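PDB 2Z6V: putative uncharacterized protein from Mycobacterium avium, which is probably a sulfotransferase, expected to move a sulfuryl group from the donor PAPS to a hydroxyl or amino acceptor that is not established. Local coordinates for residues H252-E257 with R313-R318; K35-R40 with D79-L84; A103-P108 with G243-K248. All coordinates share one frame; numbering follows the deposited sequence.

Contact 1: H252-E257 with R313-R318. With PLM (palmitic acid), chain C.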
loop_
_atom_site.group_PDB
_atom_site.type_symbol
_atom_site.label_atom_id
_atom_site.label_comp_id
_atom_site.label_asym_id
_atom_site.label_seq_id
_atom_site.Cartn_x
_atom_site.Cartn_y
_atom_site.Cartn_z
ATOM N N HIS A 252 4.899 -3.351 -5.007
ATOM C CA HIS A 252 5.573 -4.622 -4.757
ATOM C C HIS A 252 6.191 -4.965 -6.117
ATOM O O HIS A 252 7.216 -5.636 -6.208
ATOM C CB HIS A 252 4.582 -5.726 -4.373
ATOM C CG HIS A 252 4.354 -5.867 -2.901
ATOM N ND1 HIS A 252 5.381 -5.876 -1.984
ATOM C CD2 HIS A 252 3.218 -6.088 -2.194
ATOM C CE1 HIS A 252 4.890 -6.096 -0.777
ATOM N NE2 HIS A 252 3.579 -6.231 -0.877
ATOM N N SER A 253 5.543 -4.490 -7.176
ATOM C CA SER A 253 6.007 -4.712 -8.540
ATOM C C SER A 253 7.378 -4.067 -8.732
ATOM O O SER A 253 8.278 -4.650 -9.325
ATOM C CB SER A 253 5.010 -4.105 -9.531
ATOM O OG SER A 253 4.738 -2.752 -9.204
ATOM N N VAL A 254 7.522 -2.849 -8.230
ATOM C CA VAL A 254 8.777 -2.131 -8.334
ATOM C C VAL A 254 9.852 -2.879 -7.554
ATOM O O VAL A 254 10.934 -3.157 -8.073
ATOM C CB VAL A 254 8.629 -0.708 -7.762
ATOM C CG1 VAL A 254 9.948 0.026 -7.835
ATOM C CG2 VAL A 254 7.542 0.044 -8.530
ATOM N N HIS A 255 9.539 -3.222 -6.312
ATOM C CA HIS A 255 10.475 -3.922 -5.442
ATOM C C HIS A 255 10.353 -5.445 -5.529
ATOM O O HIS A 255 10.722 -6.150 -4.585
ATOM C CB HIS A 255 10.242 -3.486 -3.990
ATOM C CG HIS A 255 10.092 -2.006 -3.820
ATOM N ND1 HIS A 255 11.045 -1.108 -4.249
ATOM C CD2 HIS A 255 9.093 -1.266 -3.282
ATOM C CE1 HIS A 255 10.639 0.121 -3.984
ATOM N NE2 HIS A 255 9.458 0.053 -3.398
ATOM N N ILE A 256 9.863 -5.959 -6.654
ATOM C CA ILE A 256 9.667 -7.403 -6.785
ATOM C C ILE A 256 10.896 -8.270 -6.512
ATOM O O ILE A 256 10.766 -9.409 -6.054
ATOM C CB ILE A 256 9.069 -7.768 -8.164
ATOM C CG1 ILE A 256 8.619 -9.233 -8.148
ATOM C CG2 ILE A 256 10.075 -7.484 -9.265
ATOM C CD1 ILE A 256 7.622 -9.579 -9.226
ATOM N N GLU A 257 12.086 -7.736 -6.767
ATOM C CA GLU A 257 13.305 -8.492 -6.513
ATOM C C GLU A 257 13.555 -8.736 -5.019
ATOM O O GLU A 257 13.948 -9.834 -4.622
ATOM C CB GLU A 257 14.516 -7.791 -7.136
ATOM C CG GLU A 257 14.573 -7.843 -8.668
ATOM C CD GLU A 257 14.218 -9.218 -9.241
ATOM O OE1 GLU A 257 14.432 -10.232 -8.540
ATOM O OE2 GLU A 257 13.735 -9.285 -10.394
ATOM N N ARG A 313 6.678 3.668 -15.187
ATOM C CA ARG A 313 7.648 2.869 -15.927
ATOM C C ARG A 313 8.232 1.765 -15.036
ATOM O O ARG A 313 8.342 0.613 -15.456
ATOM C CB ARG A 313 8.767 3.755 -16.479
ATOM C CG ARG A 313 9.830 2.982 -17.242
ATOM C CD ARG A 313 10.644 3.885 -18.157
ATOM N NE ARG A 313 11.253 5.018 -17.461
ATOM C CZ ARG A 313 12.154 4.911 -16.486
ATOM N NH1 ARG A 313 12.559 3.715 -16.076
ATOM N NH2 ARG A 313 12.662 6.003 -15.924
ATOM N N TYR A 314 8.599 2.114 -13.805
ATOM C CA TYR A 314 9.142 1.132 -12.878
ATOM C C TYR A 314 8.089 0.097 -12.501
ATOM O O TYR A 314 8.408 -1.074 -12.292
ATOM C CB TYR A 314 9.638 1.804 -11.602
ATOM C CG TYR A 314 10.949 2.535 -11.738
ATOM C CD1 TYR A 314 11.035 3.742 -12.426
ATOM C CD2 TYR A 314 12.098 2.042 -11.133
ATOM C CE1 TYR A 314 12.234 4.441 -12.495
ATOM C CE2 TYR A 314 13.294 2.725 -11.196
ATOM C CZ TYR A 314 13.362 3.926 -11.871
ATOM O OH TYR A 314 14.553 4.618 -11.883
ATOM N N HIS A 315 6.835 0.524 -12.412
ATOM C CA HIS A 315 5.771 -0.397 -12.043
ATOM C C HIS A 315 5.498 -1.483 -13.071
ATOM O O HIS A 315 4.942 -2.518 -12.723
ATOM C CB HIS A 315 4.473 0.356 -11.739
ATOM C CG HIS A 315 4.448 0.995 -10.385
ATOM N ND1 HIS A 315 5.161 2.137 -10.085
ATOM C CD2 HIS A 315 3.810 0.639 -9.246
ATOM C CE1 HIS A 315 4.959 2.460 -8.820
ATOM N NE2 HIS A 315 4.144 1.567 -8.289
ATOM N N VAL A 316 5.872 -1.257 -14.330
ATOM C CA VAL A 316 5.651 -2.275 -15.354
ATOM C C VAL A 316 6.928 -3.021 -15.735
ATOM O O VAL A 316 6.910 -4.242 -15.889
ATOM C CB VAL A 316 5.006 -1.695 -16.652
ATOM C CG1 VAL A 316 3.620 -1.155 -16.344
ATOM C CG2 VAL A 316 5.896 -0.623 -17.263
ATOM N N ASP A 317 8.041 -2.304 -15.861
ATOM C CA ASP A 317 9.295 -2.952 -16.234
ATOM C C ASP A 317 9.915 -3.814 -15.138
ATOM O O ASP A 317 10.437 -4.894 -15.432
ATOM C CB ASP A 317 10.322 -1.923 -16.724
ATOM C CG ASP A 317 9.846 -1.154 -17.954
ATOM O OD1 ASP A 317 9.040 -1.700 -18.749
ATOM O OD2 ASP A 317 10.291 -0.000 -18.131
ATOM N N ARG A 318 9.878 -3.361 -13.886
ATOM C CA ARG A 318 10.454 -4.167 -12.816
ATOM C C ARG A 318 9.840 -5.562 -12.842
ATOM O O ARG A 318 10.560 -6.561 -12.891
ATOM C CB ARG A 318 10.232 -3.526 -11.446
ATOM C CG ARG A 318 11.187 -2.388 -11.125
ATOM C CD ARG A 318 12.623 -2.867 -11.179
ATOM N NE ARG A 318 13.575 -1.798 -10.906
ATOM C CZ ARG A 318 13.715 -1.198 -9.728
ATOM N NH1 ARG A 318 12.962 -1.562 -8.695
ATOM N NH2 ARG A 318 14.612 -0.228 -9.583
HETATM C C1 PLM C . 3.787 8.762 -4.188
HETATM O O1 PLM C . 4.637 9.336 -4.902
HETATM O O2 PLM C . 3.756 8.766 -2.939
HETATM C C2 PLM C . 2.676 7.984 -4.897
HETATM C C3 PLM C . 3.248 7.048 -5.963
HETATM C C4 PLM C . 2.177 6.158 -6.598
HETATM C C5 PLM C . 1.503 5.256 -5.561
HETATM C C6 PLM C . 0.421 5.999 -4.776
HETATM C C7 PLM C . -0.004 5.183 -3.555
HETATM C C8 PLM C . 1.082 5.217 -2.478
HETATM C C9 PLM C . 1.217 3.843 -1.822
HETATM C CA PLM C . -0.136 3.315 -1.341
HETATM C CB PLM C . -0.107 1.797 -1.151
HETATM C CC PLM C . 0.338 1.119 -2.448
HETATM C CD PLM C . 1.860 1.180 -2.601
HETATM C CE PLM C . 2.305 1.004 -4.055
HETATM C CF PLM C . 1.810 2.178 -4.902
HETATM C CG PLM C . 2.354 2.119 -6.330
HETATM O O HOH W 1 13.341 -1.284 -5.917
HETATM O O HOH W 2 13.022 -6.780 -11.856
#
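Val254 meets helix 301-326 mainly in two ways: its CG2 methyl rests over a face of the His315 ring, and its carbonyl O takes a hydrogen bond from Arg318. The residue lies in a type I beta turn, Ser253 to Ile256, that opens helix 256-262 with His255 as N-cap, so the contact sets a strand-to-helix connection of the sulfotransferase fold against a long helix. CG2 stands 3.5 Å from the centroid of the His315 ring, almost on the ring normal, a CH-pi contact that a compact branched side chain is well shaped to make. The same methyl meets Tyr314 CB at 4.1 Å. Val254 CG1, trans to the backbone N (chi1 178°), is carried instead toward the guanidinium of Arg318.

Arg318 NH1 reaches Val254 O at 2.7 Å. The acceptor lies in the guanidinium plane, while the donor stands 47° above the plane of the carbonyl. Chi1 sets CG beside the backbone N, near Val254 O, and the bend at chi2 (-58°) turns CD and the guanidinium so that NH1 reaches the same oxygen. Water 1 joins NH1 to His255 ND1, and NH2 is bonded to Phe218 O. Tyr314 CD2 stands over one face of the guanidinium, off toward its rim; the tyrosine hydroxyl bonds Asp219.

In the second shell, Gln311 O holds His315 ND1 and so fixes the turn of the ring that Val254 covers; Gln311 also bonds the palmitic acid through NE2. Ser253 OG, 3.5 Å from His315 CD2, is within hydrogen-bonding reach of Pro250 O, its stronger partner, and Gly113 O, which would have to share its single proton. Glu257 pairs with Arg325 through OE1, while water 2 donates to Glu257 OE2, at 3.0 Å, and Arg318 O, at 2.7 Å.

Contact 2: K35-R40 with D79-L84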
loop_
_atom_site.group_PDB
_atom_site.type_symbol
_atom_site.label_atom_id
_atom_site.label_comp_id
_atom_site.label_asym_id
_atom_site.label_seq_id
_atom_site.Cartn_x
_atom_site.Cartn_y
_atom_site.Cartn_z
ATOM N N LYS A 35 13.613 10.161 19.257
ATOM C CA LYS A 35 13.432 10.464 20.677
ATOM C C LYS A 35 11.966 10.640 21.041
ATOM O O LYS A 35 11.509 10.142 22.070
ATOM C CB LYS A 35 14.202 11.727 21.071
ATOM C CG LYS A 35 15.708 11.595 20.989
ATOM C CD LYS A 35 16.382 12.823 21.578
ATOM C CE LYS A 35 17.879 12.853 21.279
ATOM N NZ LYS A 35 18.147 13.006 19.814
ATOM N N LEU A 36 11.234 11.352 20.191
ATOM C CA LEU A 36 9.822 11.602 20.423
ATOM C C LEU A 36 9.044 10.284 20.411
ATOM O O LEU A 36 8.200 10.043 21.281
ATOM C CB LEU A 36 9.284 12.561 19.357
ATOM C CG LEU A 36 7.834 13.038 19.492
ATOM C CD1 LEU A 36 7.610 13.648 20.872
ATOM C CD2 LEU A 36 7.524 14.044 18.381
ATOM N N ALA A 37 9.338 9.432 19.432
ATOM C CA ALA A 37 8.680 8.131 19.323
ATOM C C ALA A 37 8.987 7.272 20.555
ATOM O O ALA A 37 8.134 6.528 21.034
ATOM C CB ALA A 37 9.143 7.414 18.054
ATOM N N ALA A 38 10.213 7.380 21.060
ATOM C CA ALA A 38 10.629 6.625 22.235
ATOM C C ALA A 38 9.894 7.178 23.447
ATOM O O ALA A 38 9.545 6.456 24.380
ATOM C CB ALA A 38 12.126 6.763 22.427
ATOM N N GLN A 39 9.660 8.479 23.409
ATOM C CA GLN A 39 8.972 9.188 24.471
ATOM C C GLN A 39 7.528 8.712 24.528
ATOM O O GLN A 39 7.064 8.269 25.575
ATOM C CB GLN A 39 9.033 10.680 24.175
ATOM C CG GLN A 39 8.672 11.599 25.306
ATOM C CD GLN A 39 8.937 13.055 24.928
ATOM O OE1 GLN A 39 10.071 13.426 24.586
ATOM N NE2 GLN A 39 7.891 13.884 24.975
ATOM N N ARG A 40 6.832 8.786 23.396
ATOM C CA ARG A 40 5.435 8.367 23.307
ATOM C C ARG A 40 5.206 6.896 23.627
ATOM O O ARG A 40 4.353 6.568 24.447
ATOM C CB ARG A 40 4.872 8.657 21.910
ATOM C CG ARG A 40 4.760 10.136 21.575
ATOM C CD ARG A 40 4.203 10.367 20.181
ATOM N NE ARG A 40 4.080 11.790 19.869
ATOM C CZ ARG A 40 3.664 12.266 18.699
ATOM N NH1 ARG A 40 3.326 11.436 17.720
ATOM N NH2 ARG A 40 3.591 13.573 18.501
ATOM N N ASP A 79 3.173 11.989 11.503
ATOM C CA ASP A 79 2.943 10.677 10.916
ATOM C C ASP A 79 4.218 9.823 10.970
ATOM O O ASP A 79 4.162 8.622 11.240
ATOM C CB ASP A 79 2.459 10.814 9.465
ATOM C CG ASP A 79 1.016 11.300 9.371
ATOM O OD1 ASP A 79 0.184 10.860 10.192
ATOM O OD2 ASP A 79 0.705 12.106 8.469
ATOM N N ALA A 80 5.362 10.455 10.723
ATOM C CA ALA A 80 6.640 9.752 10.743
ATOM C C ALA A 80 6.912 9.227 12.143
ATOM O O ALA A 80 7.379 8.098 12.314
ATOM C CB ALA A 80 7.757 10.681 10.309
ATOM N N THR A 81 6.603 10.053 13.141
ATOM C CA THR A 81 6.806 9.700 14.539
ATOM C C THR A 81 5.967 8.491 14.881
ATOM O O THR A 81 6.473 7.523 15.425
ATOM C CB THR A 81 6.413 10.857 15.473
ATOM O OG1 THR A 81 7.116 12.040 15.078
ATOM C CG2 THR A 81 6.768 10.525 16.925
ATOM N N ASN A 82 4.682 8.547 14.550
ATOM C CA ASN A 82 3.784 7.426 14.823
ATOM C C ASN A 82 4.225 6.153 14.107
ATOM O O ASN A 82 4.155 5.060 14.675
ATOM C CB ASN A 82 2.351 7.772 14.422
ATOM C CG ASN A 82 1.740 8.834 15.320
ATOM O OD1 ASN A 82 2.005 8.865 16.523
ATOM N ND2 ASN A 82 0.908 9.697 14.743
ATOM N N ALA A 83 4.683 6.301 12.864
ATOM C CA ALA A 83 5.145 5.166 12.080
ATOM C C ALA A 83 6.362 4.536 12.753
ATOM O O ALA A 83 6.434 3.317 12.899
ATOM C CB ALA A 83 5.498 5.611 10.658
ATOM N N LEU A 84 7.312 5.372 13.164
ATOM C CA LEU A 84 8.516 4.888 13.827
ATOM C C LEU A 84 8.174 4.283 15.184
ATOM O O LEU A 84 8.833 3.341 15.634
ATOM C CB LEU A 84 9.528 6.030 13.998
ATOM C CG LEU A 84 10.882 5.636 14.598
ATOM C CD1 LEU A 84 11.522 4.553 13.740
ATOM C CD2 LEU A 84 11.784 6.861 14.684
#
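The Arg40 guanidinium is held by two residues of helix 70-96: Asp78, through a salt bridge from NH2, and Asn82, whose OD1 takes a weak hydrogen bond from Arg40 NH1 at 3.1 Å. Both lie across the packing of helix 30-41 on helix 70-96. The two helical segments cross at -59° with axes 8.6 Å apart, a close helix-helix contact consistent with the small residues Ala37 and Thr81 where the backbones come nearest. Asn82 OD1 lies at the edge of the guanidinium, near its plane, although the amide plane of Asn82 is turned 38° from that of the arginine. A long, flat, multiply donating side chain suits this partly exposed margin: the chain, extended from CG to NE, carries the guanidinium across to helix 70-96, with CD passing Thr81 CG2.

Inside this polar edge, Thr81 is the central residue. Its OG1 bonds back to Leu77 O within its own helix, a common way for a buried helical threonine to satisfy its hydroxyl. With OG1 so placed (chi1 -54°), CG2 is trans to the backbone N and faces helix 30-41. There it lies over one face of the Arg40 guanidinium, 3.6 Å from NH1, and meets Leu36 CG at 3.7 Å. The Leu36 and Thr81 side chains cross at about a right angle.

Ala37 occupies the point of nearest backbone approach, its CA 5.4 Å from that of Thr81, where a single methyl permits the short axis separation. Around this point Thr81 also touches Val33, and Leu84 packs on Phe34 and on Trp51 of helix 50-64, extending the apolar face. Ala37 CB lies 3.7 Å from Thr81 O and reaches Leu84 CG at 4.3 Å.

Contact 3: A103-P108 with G243-K248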
loop_
_atom_site.group_PDB
_atom_site.type_symbol
_atom_site.label_atom_id
_atom_site.label_comp_id
_atom_site.label_asym_id
_atom_site.label_seq_id
_atom_site.Cartn_x
_atom_site.Cartn_y
_atom_site.Cartn_z
ATOM N N ALA A 103 7.845 -19.441 13.295
ATOM C CA ALA A 103 6.703 -19.846 12.486
ATOM C C ALA A 103 6.848 -19.195 11.123
ATOM O O ALA A 103 6.977 -17.976 11.016
ATOM C CB ALA A 103 5.404 -19.413 13.139
ATOM N N PRO A 104 6.822 -20.002 10.056
ATOM C CA PRO A 104 6.960 -19.486 8.694
ATOM C C PRO A 104 5.736 -18.755 8.148
ATOM O O PRO A 104 4.627 -18.881 8.675
ATOM C CB PRO A 104 7.254 -20.746 7.894
ATOM C CG PRO A 104 6.362 -21.740 8.560
ATOM C CD PRO A 104 6.606 -21.461 10.039
ATOM N N VAL A 105 5.968 -17.976 7.093
ATOM C CA VAL A 105 4.914 -17.259 6.378
ATOM C C VAL A 105 4.991 -17.925 5.004
ATOM O O VAL A 105 5.764 -17.503 4.137
ATOM C CB VAL A 105 5.231 -15.750 6.242
ATOM C CG1 VAL A 105 4.165 -15.060 5.378
ATOM C CG2 VAL A 105 5.300 -15.114 7.620
ATOM N N GLU A 106 4.195 -18.972 4.810
ATOM C CA GLU A 106 4.245 -19.721 3.558
ATOM C C GLU A 106 3.284 -19.372 2.432
ATOM O O GLU A 106 2.090 -19.160 2.637
ATOM C CB GLU A 106 4.134 -21.223 3.852
ATOM C CG GLU A 106 5.256 -21.745 4.735
ATOM C CD GLU A 106 5.162 -23.235 5.004
ATOM O OE1 GLU A 106 4.079 -23.699 5.433
ATOM O OE2 GLU A 106 6.179 -23.939 4.796
ATOM N N ARG A 107 3.852 -19.330 1.233
ATOM C CA ARG A 107 3.121 -19.068 0.011
ATOM C C ARG A 107 2.087 -17.961 0.119
ATOM O O ARG A 107 0.918 -18.152 -0.214
ATOM C CB ARG A 107 2.456 -20.365 -0.451
ATOM C CG ARG A 107 3.454 -21.481 -0.680
ATOM C CD ARG A 107 2.778 -22.796 -0.996
ATOM N NE ARG A 107 3.755 -23.809 -1.382
ATOM C CZ ARG A 107 3.464 -25.086 -1.609
ATOM N NH1 ARG A 107 4.424 -25.936 -1.960
ATOM N NH2 ARG A 107 2.215 -25.519 -1.479
ATOM N N PRO A 108 2.508 -16.779 0.582
ATOM C CA PRO A 108 1.568 -15.665 0.707
ATOM C C PRO A 108 1.014 -15.255 -0.653
ATOM O O PRO A 108 1.734 -15.234 -1.648
ATOM C CB PRO A 108 2.419 -14.569 1.338
ATOM C CG PRO A 108 3.786 -14.859 0.788
ATOM C CD PRO A 108 3.871 -16.358 0.946
ATOM N N GLY A 243 -3.084 -18.283 9.740
ATOM C CA GLY A 243 -3.720 -18.453 8.449
ATOM C C GLY A 243 -2.768 -18.225 7.286
ATOM O O GLY A 243 -1.577 -17.945 7.473
ATOM N N SER A 244 -3.284 -18.355 6.073
ATOM C CA SER A 244 -2.474 -18.128 4.883
ATOM C C SER A 244 -2.673 -16.657 4.522
ATOM O O SER A 244 -3.806 -16.191 4.380
ATOM C CB SER A 244 -2.949 -19.029 3.738
ATOM O OG SER A 244 -2.201 -18.784 2.558
ATOM N N TRP A 245 -1.579 -15.927 4.367
ATOM C CA TRP A 245 -1.668 -14.506 4.066
ATOM C C TRP A 245 -2.113 -14.075 2.665
ATOM O O TRP A 245 -1.764 -14.682 1.656
ATOM C CB TRP A 245 -0.333 -13.813 4.390
ATOM C CG TRP A 245 -0.059 -13.682 5.861
ATOM C CD1 TRP A 245 0.714 -14.500 6.629
ATOM C CD2 TRP A 245 -0.594 -12.688 6.748
ATOM N NE1 TRP A 245 0.696 -14.082 7.937
ATOM C CE2 TRP A 245 -0.100 -12.972 8.039
ATOM C CE3 TRP A 245 -1.444 -11.584 6.575
ATOM C CZ2 TRP A 245 -0.429 -12.192 9.157
ATOM C CZ3 TRP A 245 -1.769 -10.809 7.692
ATOM C CH2 TRP A 245 -1.261 -11.121 8.963
ATOM N N SER A 246 -2.896 -13.004 2.637
ATOM C CA SER A 246 -3.370 -12.397 1.402
ATOM C C SER A 246 -2.875 -10.963 1.527
ATOM O O SER A 246 -3.328 -10.227 2.394
ATOM C CB SER A 246 -4.894 -12.419 1.328
ATOM O OG SER A 246 -5.336 -11.599 0.262
ATOM N N LEU A 247 -1.938 -10.570 0.678
ATOM C CA LEU A 247 -1.373 -9.231 0.763
ATOM C C LEU A 247 -1.502 -8.450 -0.523
ATOM O O LEU A 247 -1.708 -9.030 -1.594
ATOM C CB LEU A 247 0.100 -9.323 1.143
ATOM C CG LEU A 247 0.358 -10.197 2.367
ATOM C CD1 LEU A 247 1.836 -10.538 2.474
ATOM C CD2 LEU A 247 -0.136 -9.466 3.598
ATOM N N LYS A 248 -1.374 -7.129 -0.399
ATOM C CA LYS A 248 -1.460 -6.227 -1.535
ATOM C C LYS A 248 -0.649 -4.950 -1.344
ATOM O O LYS A 248 -0.517 -4.439 -0.234
ATOM C CB LYS A 248 -2.918 -5.844 -1.814
ATOM C CG LYS A 248 -3.073 -4.858 -2.964
ATOM C CD LYS A 248 -4.515 -4.688 -3.424
ATOM C CE LYS A 248 -5.322 -3.803 -2.484
ATOM N NZ LYS A 248 -6.698 -3.534 -3.013
HETATM O O HOH W 3 0.962 -17.212 4.702
HETATM O O HOH W 4 -0.136 -20.581 3.398
#
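The end of the irregular run 103-108 comes alongside the first residues of strand 244-248, where the CA atoms of Pro108 and Trp245 are 4.8 Å apart, yet no direct hydrogen bond joins the two segments. Water takes the place of direct pairing. Glu106 O accepts from water 3, which in turn accepts from Trp245 N at 2.9 Å, and from water 4, which is also bonded to Ser244 OG. A small hydroxyl side chain is apt here, since it meets a water at the partly exposed margin.

The inner contacts are apolar. Val105 CG1 approaches the Trp245 ring obliquely, 3.7 Å from CD1. The Trp245 side chain, with CG trans to its carbonyl carbon (chi1 -72°), directs the indole to where Leu234 and Gln238 of helix 224-238 also cover it. Pro108, rigid and without an amide hydrogen, presents CB to Trp245 CB at 4.2 Å and to Leu247 CD1 at the same distance, so that it packs on the strand just before strand 109-113 begins.

From that point true pairing takes over: Trp245 is backbone-bonded to Leu109 and Pro108 to Arg267. The arrangement is a lead-in to the central strand of the parallel alpha/beta fold of sulfotransferases, in which the loop after this strand is, in relatives, the phosphosulfate-binding loop and probably has that role here.

How the contacts relate
Along the chain contact 2 comes first, within the N-terminal helices; contact 3 follows, its second segment ending four residues before contact 1 begins. Contacts 3 and 1 therefore border one strand-to-helix unit: strand 244-248, paired with strand 109-113 in the five-stranded parallel sheet, leads through the turn at 252-257 into helix 256-262. Their centres are 21 Å apart. Contact 2 stands off from both, its centre 30 Å from that of contact 1 and 28 Å from that of contact 3, with nearest atoms about 16 Å away in each case. Contact 1 thus joins that turn, which packs on strand 109-113, to helix 301-326, while contact 2 joins helices 30-41 and 70-96 well away from the other two.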